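Local coordinates for LRR receptor-like serine/threonine-protein kinase RGI3 (PDB 5HZ0) that acts as a plasma-membrane receptor kinase for RGF peptide hormones, which maintain the root stem cell niche, and pairs with SERK co-receptors on binding them, at residues Ser593-Tyr598 and Leu616-Ser621; Gly580-Leu585 and Asn599-Asp604. The protein carries 5 engineered substitutions. All coordinates share one frame; numbering follows the deposited sequence.

How the contacts relate
Both contacts lie at the C-terminal end of the leucine-rich repeat ectodomain, their centres about 11 Å apart, and show how a solenoid is continued and then closed. Contact 2 stacks one turn of the solenoid on the next, and contact 1 brings a short helix back onto the turn that follows strand 593-595. Their segments alternate along the chain, and Ile596 joins them: its O lies 3.6 Å from Phe601 CD2, and its CG1 lies 4.0 Å from Leu582 CD1. Contact 1 carries the sugar on Asn595, whereas the side chain of Phe601 is about 11 Å from a bound NAG. The peptide-recognition motifs belong to earlier repeats.

Contact 1 of 2, residues Ser593-Tyr598 and Leu616-Ser621; sequences SLNISY and LSDLAS. With NAG (2-acetamido-2-deoxy-beta-D-glucopyranose), chain E.
Part of the C-terminal closure of the leucine-rich repeat solenoid is the meeting of Tyr598 with Ser621, which joins the turn after the last strand of the parallel stack to the residue that follows helix 616-620. Ser621 OG sits between its backbone N and carbonyl carbon (chi1 56°), where it accepts from Tyr598 N at 2.8 Å in a nearly straight bond (174°). The same hydroxyl donates to Asp618 O at 3.1 Å, so one oxygen relays between the turn and the helix. Ser621 CB lies over the centre of the Tyr598 ring, 3.7 Å from its centroid, in a CH-pi contact. Beside this pair, the carboxylate of Asp618 packs on the turn, its OD1 3.6 Å from Ser597 CB. That turn is shaped from within by Asn595, whose OD1 accepts from Ser597 N at 3.3 Å, forming an Asx turn, and from Ser597 OG at 3.1 Å along a lone pair. Two bonds thus fix the rotation of the amide, whose other end is glycosylated: Asn595 ND2 is bonded covalently to NAG C1 at 1.4 Å. The sugar is also hydrogen-bonded to Asp572. Ile596 CD1 meets Leu619 CD2 at 4.4 Å, a looser apolar contact. Asn622 ND2 bonds to both Ile596 O and Asp618 O, so one amide nitrogen bridges the turn and the helix, and Tyr598 stacks its ring with that of His575. Strand 593-595 pairs with strand 570-572 in the preceding turn, while Ile596 and Leu619 rest on Leu625 and Ile627 of strand 624-627, respectively.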
# COMPACT_ATOMS: atom_id res chain seq x y z
N SER A 593 20.35 -24.68 9.79
CA SER A 593 21.69 -24.51 9.25
C SER A 593 22.73 -24.41 10.36
O SER A 593 22.57 -23.64 11.32
CB SER A 593 21.73 -23.27 8.35
OG SER A 593 23.02 -23.10 7.79
N LEU A 594 23.80 -25.18 10.22
CA LEU A 594 24.89 -25.21 11.19
C LEU A 594 26.21 -25.10 10.45
O LEU A 594 26.47 -25.92 9.58
CB LEU A 594 24.87 -26.52 11.98
CG LEU A 594 26.03 -26.69 12.96
CD1 LEU A 594 26.11 -25.50 13.91
CD2 LEU A 594 25.95 -28.01 13.75
N ASN A 595 27.02 -24.09 10.75
CA ASN A 595 28.34 -24.01 10.16
C ASN A 595 29.41 -24.01 11.26
O ASN A 595 29.56 -23.02 12.00
CB ASN A 595 28.43 -22.77 9.26
CG ASN A 595 29.66 -22.77 8.37
OD1 ASN A 595 30.63 -23.47 8.66
ND2 ASN A 595 29.65 -21.96 7.29
N ILE A 596 30.08 -25.16 11.40
CA ILE A 596 31.19 -25.38 12.35
C ILE A 596 32.62 -25.43 11.75
O ILE A 596 33.57 -25.75 12.46
CB ILE A 596 30.94 -26.59 13.29
CG1 ILE A 596 30.51 -27.84 12.51
CG2 ILE A 596 29.90 -26.24 14.34
CD1 ILE A 596 31.54 -28.42 11.60
N SER A 597 32.73 -25.19 10.46
CA SER A 597 33.98 -25.37 9.72
C SER A 597 35.10 -24.43 10.15
O SER A 597 34.88 -23.42 10.79
CB SER A 597 33.73 -25.22 8.23
OG SER A 597 33.59 -23.86 7.87
N TYR A 598 36.33 -24.80 9.79
CA TYR A 598 37.53 -24.06 10.18
C TYR A 598 37.58 -23.74 11.67
O TYR A 598 37.71 -22.60 12.07
CB TYR A 598 37.74 -22.83 9.30
CG TYR A 598 37.88 -23.19 7.84
CD1 TYR A 598 39.12 -23.49 7.28
CD2 TYR A 598 36.75 -23.27 7.02
CE1 TYR A 598 39.24 -23.84 5.94
CE2 TYR A 598 36.85 -23.62 5.69
CZ TYR A 598 38.10 -23.89 5.16
OH TYR A 598 38.19 -24.24 3.83
N LEU A 616 31.17 -32.71 4.16
CA LEU A 616 32.35 -33.41 4.69
C LEU A 616 33.59 -32.52 4.71
O LEU A 616 34.49 -32.72 5.52
CB LEU A 616 32.61 -34.71 3.90
CG LEU A 616 33.74 -35.67 4.30
CD1 LEU A 616 33.80 -35.92 5.80
CD2 LEU A 616 33.58 -37.00 3.56
N SER A 617 33.62 -31.53 3.83
CA SER A 617 34.70 -30.56 3.85
C SER A 617 34.67 -29.72 5.14
O SER A 617 35.71 -29.30 5.63
CB SER A 617 34.62 -29.66 2.62
OG SER A 617 33.27 -29.32 2.35
N ASP A 618 33.47 -29.50 5.67
CA ASP A 618 33.29 -28.83 6.96
C ASP A 618 33.92 -29.61 8.10
O ASP A 618 34.46 -29.00 9.03
CB ASP A 618 31.81 -28.63 7.27
CG ASP A 618 31.27 -27.37 6.67
OD1 ASP A 618 31.85 -26.89 5.68
OD2 ASP A 618 30.26 -26.85 7.20
N LEU A 619 33.84 -30.94 8.04
CA LEU A 619 34.48 -31.78 9.04
C LEU A 619 35.98 -31.89 8.75
O LEU A 619 36.78 -32.15 9.64
CB LEU A 619 33.88 -33.19 9.07
CG LEU A 619 32.36 -33.39 9.06
CD1 LEU A 619 32.05 -34.86 9.25
CD2 LEU A 619 31.67 -32.55 10.12
N ALA A 620 36.35 -31.68 7.49
CA ALA A 620 37.74 -31.84 7.10
C ALA A 620 38.61 -30.64 7.53
O ALA A 620 39.83 -30.77 7.65
CB ALA A 620 37.85 -32.09 5.59
N SER A 621 37.97 -29.50 7.77
CA SER A 621 38.67 -28.29 8.22
C SER A 621 38.82 -28.21 9.74
O SER A 621 39.41 -27.27 10.26
CB SER A 621 37.99 -27.02 7.70
OG SER A 621 36.63 -26.97 8.08
C1 NAG E . 28.44 -21.21 7.02
C2 NAG E . 28.89 -20.07 6.10
C3 NAG E . 27.73 -19.29 5.49
C4 NAG E . 26.63 -20.20 4.95
C5 NAG E . 26.29 -21.26 6.01
C6 NAG E . 25.29 -22.29 5.50
C7 NAG E . 30.86 -18.65 6.26
C8 NAG E . 31.73 -17.82 7.16
N2 NAG E . 29.78 -19.18 6.82
O3 NAG E . 28.22 -18.56 4.39
O4 NAG E . 25.52 -19.43 4.52
O5 NAG E . 27.46 -21.97 6.36
O6 NAG E . 25.89 -23.06 4.48
O7 NAG E . 31.13 -18.82 5.07

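Contact 2 of 2, residues Gly580-Leu585 and Asn599-Asp604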
# COMPACT_ATOMS: atom_id res chain seq x y z
N GLY A 580 36.77 -28.91 21.55
CA GLY A 580 35.88 -29.86 22.19
C GLY A 580 34.95 -30.42 21.14
O GLY A 580 35.22 -30.30 19.96
N ASN A 581 33.87 -31.04 21.58
CA ASN A 581 32.91 -31.64 20.66
C ASN A 581 31.60 -30.87 20.54
O ASN A 581 31.46 -29.79 21.10
CB ASN A 581 32.68 -33.12 20.99
CG ASN A 581 31.97 -33.32 22.31
OD1 ASN A 581 30.80 -32.99 22.44
ND2 ASN A 581 32.67 -33.90 23.28
N LEU A 582 30.68 -31.41 19.76
CA LEU A 582 29.39 -30.76 19.50
C LEU A 582 28.20 -31.26 20.31
O LEU A 582 27.07 -30.87 20.02
CB LEU A 582 29.08 -30.78 18.00
CG LEU A 582 30.19 -30.12 17.18
CD1 LEU A 582 29.89 -30.20 15.70
CD2 LEU A 582 30.43 -28.66 17.63
N ASN A 583 28.43 -32.14 21.27
CA ASN A 583 27.34 -32.85 21.96
C ASN A 583 26.23 -31.96 22.48
O ASN A 583 25.06 -32.34 22.46
CB ASN A 583 27.88 -33.76 23.06
CG ASN A 583 28.72 -34.91 22.51
OD1 ASN A 583 28.62 -35.24 21.32
ND2 ASN A 583 29.54 -35.52 23.36
N VAL A 584 26.60 -30.76 22.93
CA VAL A 584 25.65 -29.78 23.43
C VAL A 584 24.63 -29.37 22.35
O VAL A 584 23.50 -28.98 22.67
CB VAL A 584 26.41 -28.55 23.98
CG1 VAL A 584 27.38 -28.04 22.94
CG2 VAL A 584 25.45 -27.45 24.42
N LEU A 585 25.00 -29.49 21.08
CA LEU A 585 24.11 -29.12 19.99
C LEU A 585 23.11 -30.21 19.55
O LEU A 585 22.16 -29.91 18.82
CB LEU A 585 24.92 -28.68 18.76
CG LEU A 585 25.43 -27.24 18.61
CD1 LEU A 585 25.52 -26.50 19.94
CD2 LEU A 585 26.79 -27.26 17.91
N ASN A 599 37.44 -24.78 12.48
CA ASN A 599 37.66 -24.67 13.90
C ASN A 599 38.58 -25.80 14.33
O ASN A 599 39.11 -26.53 13.49
CB ASN A 599 36.33 -24.73 14.68
CG ASN A 599 35.70 -23.34 14.87
OD1 ASN A 599 36.22 -22.51 15.62
ND2 ASN A 599 34.56 -23.11 14.22
N ASP A 600 38.82 -25.89 15.63
CA ASP A 600 39.61 -26.97 16.23
C ASP A 600 38.77 -28.11 16.83
O ASP A 600 39.25 -28.80 17.72
CB ASP A 600 40.66 -26.43 17.20
CG ASP A 600 41.74 -25.63 16.49
OD1 ASP A 600 42.27 -26.11 15.47
OD2 ASP A 600 42.06 -24.51 16.96
N PHE A 601 37.49 -28.19 16.47
CA PHE A 601 36.59 -29.24 16.98
C PHE A 601 37.10 -30.66 16.68
O PHE A 601 37.79 -30.90 15.70
CB PHE A 601 35.18 -29.10 16.38
CG PHE A 601 34.43 -27.85 16.78
CD1 PHE A 601 34.25 -27.52 18.11
CD2 PHE A 601 33.89 -27.02 15.81
CE1 PHE A 601 33.54 -26.38 18.46
CE2 PHE A 601 33.19 -25.87 16.15
CZ PHE A 601 33.02 -25.55 17.48
N SER A 602 36.73 -31.59 17.56
CA SER A 602 37.10 -32.99 17.41
C SER A 602 36.07 -33.83 18.15
O SER A 602 35.39 -33.34 19.04
CB SER A 602 38.50 -33.24 17.97
OG SER A 602 38.46 -33.49 19.35
N GLY A 603 36.00 -35.12 17.82
CA GLY A 603 34.97 -35.98 18.37
C GLY A 603 33.95 -36.48 17.36
O GLY A 603 33.93 -36.05 16.19
N ASP A 604 33.13 -37.42 17.79
CA ASP A 604 32.17 -38.01 16.88
C ASP A 604 30.78 -37.40 16.96
O ASP A 604 30.32 -37.02 18.04
CB ASP A 604 32.08 -39.52 17.04
CG ASP A 604 31.50 -39.92 18.36
OD1 ASP A 604 31.89 -39.34 19.39
OD2 ASP A 604 30.65 -40.83 18.36
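Leu582 and Phe601 both hold CG anti to the carbonyl carbon (chi1 -57° and -66°), and from these positions the two side chains cross at about a right angle inside the solenoid. Leu582 CD2 lies over the centre of the Phe601 ring, 3.9 Å from its centroid, in a CH-pi contact that faces the ring almost squarely. Gly580 O approaches the same ring at its edge, in plane, 3.5 Å from CD1. This carbonyl also accepts from Ser602 N at 3.1 Å (167°) and receives a CA-H...O contact from Phe601. The backbones are thus stitched at one point just where the side chains interlock. An alanine at Phe601 would remove the ring and is likely to open a gap beside Leu582 CD2, leaving that methyl without its aromatic partner. Farther along, Asn581 CB meets Ser602 O at 3.3 Å; a CB on Gly603 would press on Asn581 CB, and its backbone angles also suit a residue without one. The pairing joins successive turns with an offset: Gly580 corresponds to Gly603 in the repeat but lies against Phe601. Asn599 bonds through its amide to Val573 O and Leu578 N. Phe601 also packs on Leu578 of the preceding turn and on Leu625 of strand 624-627, while the backbones of Phe601 and Gly603 hydrogen-bond to Arg623, Gly624 and Tyr626 at the start of that next turn.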